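PipY (Synechococcus elongatus, PDB 5NLC) binds pyridoxal 5'-phosphate as a member of the YggS/PROSC family and is probably involved in homeostasis of this cofactor. Local coordinates at residues N47-A52 against R79-H84. Numbering follows the deposited sequence.
Sequences NRVQEA and RKAVEH. With PO4 (phosphate ion), chain C.
Gln50 OE1 accepts a hydrogen bond of 2.9 Å from Lys80 NZ. The ammonium lies 16° from the carbonyl plane of the amide, and the C=O...N angle is 143°. Gln50 CB points away from the helix 79-84, but the chain bends at chi2 (-66°) and brings the amide back to the lysine. Lys80 runs nearly extended as far as CE, and its CD also lies 3.3 Å from Gln50 OE1. Beside this bond, Val49 CG1 packs on Lys80 CB at 3.8 Å. Val49 CG2 faces the methyl of Ala81, with 4.2 Å between CG2 and CB. An alanine in place of Lys80 would probably leave Gln50 OE1 without its ammonium donor and the amide freer to turn. Arg79 turns to a phosphate ion, probably from the crystallisation liquor: NE donates to O2 at 2.9 Å and NH2 to O3 at 2.6 Å. Arg99 and Arg102 also bind this ion. The contact joins consecutive outer helices of the modified TIM barrel, 49-56 and 78-84. Leu69 of the intervening strand 66-69 touches both Val49 and Ala81, while helix 94-107 packs against Val82.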
loop_
_atom_site.group_PDB
_atom_site.type_symbol
_atom_site.label_atom_id
_atom_site.label_comp_id
_atom_site.label_asym_id
_atom_site.label_seq_id
_atom_site.Cartn_x
_atom_site.Cartn_y
_atom_site.Cartn_z
ATOM N N ASN A 47 8.715 2.319 -4.186
ATOM C CA ASN A 47 8.586 0.915 -4.612
ATOM C C ASN A 47 9.684 0.052 -4.009
ATOM O O ASN A 47 9.473 -1.116 -3.864
ATOM C CB ASN A 47 8.637 0.735 -6.123
ATOM C CG ASN A 47 7.338 1.094 -6.804
ATOM O OD1 ASN A 47 6.317 1.438 -6.161
ATOM N ND2 ASN A 47 7.374 1.056 -8.126
ATOM N N ARG A 48 10.841 0.628 -3.749
ATOM C CA ARG A 48 12.055 -0.093 -3.338
ATOM C C ARG A 48 12.582 0.435 -2.035
ATOM O O ARG A 48 12.768 1.630 -1.887
ATOM C CB ARG A 48 13.152 0.053 -4.413
ATOM C CG ARG A 48 12.890 -0.848 -5.606
ATOM C CD ARG A 48 13.756 -0.559 -6.828
ATOM N NE ARG A 48 13.106 -1.108 -8.027
ATOM C CZ ARG A 48 13.456 -0.861 -9.293
ATOM N NH1 ARG A 48 14.505 -0.086 -9.590
ATOM N NH2 ARG A 48 12.745 -1.409 -10.282
ATOM N N VAL A 49 12.936 -0.468 -1.126
ATOM C CA VAL A 49 13.378 -0.089 0.218
ATOM C C VAL A 49 14.608 0.856 0.196
ATOM O O VAL A 49 14.583 1.917 0.833
ATOM C CB VAL A 49 13.670 -1.362 1.087
ATOM C CG1 VAL A 49 14.350 -1.015 2.388
ATOM C CG2 VAL A 49 12.402 -2.130 1.397
ATOM N N GLN A 50 15.660 0.474 -0.546
ATOM C CA GLN A 50 16.925 1.250 -0.556
ATOM C C GLN A 50 16.792 2.654 -1.118
ATOM O O GLN A 50 17.325 3.587 -0.544
ATOM C CB GLN A 50 18.043 0.494 -1.279
ATOM C CG GLN A 50 18.471 -0.783 -0.564
ATOM C CD GLN A 50 19.153 -0.569 0.811
ATOM O OE1 GLN A 50 19.115 -1.484 1.659
ATOM N NE2 GLN A 50 19.796 0.620 1.033
ATOM N N GLU A 51 16.036 2.811 -2.183
ATOM C CA GLU A 51 15.763 4.132 -2.737
ATOM C C GLU A 51 15.030 5.018 -1.738
ATOM O O GLU A 51 15.361 6.207 -1.614
ATOM C CB GLU A 51 14.978 4.016 -4.047
ATOM C CG GLU A 51 15.799 3.374 -5.158
ATOM C CD GLU A 51 14.952 2.880 -6.337
ATOM O OE1 GLU A 51 13.724 3.197 -6.446
ATOM O OE2 GLU A 51 15.552 2.152 -7.174
ATOM N N ALA A 52 14.098 4.449 -0.968
ATOM C CA ALA A 52 13.443 5.204 0.089
ATOM C C ALA A 52 14.366 5.642 1.218
ATOM O O ALA A 52 14.366 6.807 1.570
ATOM C CB ALA A 52 12.280 4.447 0.680
ATOM N N ARG A 79 13.897 -6.328 7.598
ATOM C CA ARG A 79 14.348 -5.549 8.730
ATOM C C ARG A 79 14.399 -4.060 8.411
ATOM O O ARG A 79 13.900 -3.237 9.168
ATOM C CB ARG A 79 15.700 -6.065 9.198
ATOM C CG ARG A 79 16.227 -5.408 10.457
ATOM C CD ARG A 79 17.560 -6.074 10.888
ATOM N NE ARG A 79 17.213 -7.317 11.532
ATOM C CZ ARG A 79 16.778 -7.434 12.793
ATOM N NH1 ARG A 79 16.726 -6.401 13.632
ATOM N NH2 ARG A 79 16.423 -8.619 13.229
ATOM N N LYS A 80 15.038 -3.704 7.292
ATOM C CA LYS A 80 15.045 -2.315 6.865
ATOM C C LYS A 80 13.644 -1.771 6.596
ATOM O O LYS A 80 13.397 -0.619 6.838
ATOM C CB LYS A 80 15.949 -2.102 5.653
ATOM C CG LYS A 80 17.440 -2.221 6.007
ATOM C CD LYS A 80 18.242 -2.153 4.718
ATOM C CE LYS A 80 19.743 -1.944 4.977
ATOM N NZ LYS A 80 20.512 -2.600 3.883
ATOM N N ALA A 81 12.747 -2.573 6.048
ATOM C CA ALA A 81 11.365 -2.116 5.827
ATOM C C ALA A 81 10.640 -1.791 7.136
ATOM O O ALA A 81 9.980 -0.777 7.245
ATOM C CB ALA A 81 10.599 -3.181 5.065
ATOM N N VAL A 82 10.820 -2.641 8.169
ATOM C CA VAL A 82 10.220 -2.356 9.460
ATOM C C VAL A 82 10.784 -1.055 10.049
ATOM O O VAL A 82 10.066 -0.267 10.645
ATOM C CB VAL A 82 10.357 -3.538 10.412
ATOM C CG1 VAL A 82 9.831 -3.187 11.802
ATOM C CG2 VAL A 82 9.603 -4.742 9.877
ATOM N N GLU A 83 12.068 -0.832 9.842
ATOM C CA GLU A 83 12.736 0.295 10.468
ATOM C C GLU A 83 12.306 1.607 9.814
ATOM O O GLU A 83 12.217 2.591 10.523
ATOM C CB GLU A 83 14.273 0.146 10.398
ATOM C CG GLU A 83 14.879 -0.894 11.375
ATOM C CD GLU A 83 16.400 -1.141 11.158
ATOM O OE1 GLU A 83 16.911 -0.934 10.033
ATOM O OE2 GLU A 83 17.084 -1.564 12.118
ATOM N N HIS A 84 12.022 1.593 8.495
ATOM C CA HIS A 84 11.851 2.782 7.684
ATOM C C HIS A 84 10.436 3.065 7.195
ATOM O O HIS A 84 10.240 4.131 6.733
ATOM C CB HIS A 84 12.813 2.761 6.487
ATOM C CG HIS A 84 14.242 2.891 6.912
ATOM N ND1 HIS A 84 14.871 4.112 7.040
ATOM C CD2 HIS A 84 15.125 1.958 7.336
ATOM C CE1 HIS A 84 16.088 3.911 7.545
ATOM N NE2 HIS A 84 16.279 2.613 7.685
HETATM P P PO4 C . 16.473 -10.899 10.302
HETATM O O1 PO4 C . 15.049 -11.145 9.886
HETATM O O2 PO4 C . 16.962 -9.596 9.706
HETATM O O3 PO4 C . 16.520 -10.828 11.815
HETATM O O4 PO4 C . 17.328 -12.062 9.839
#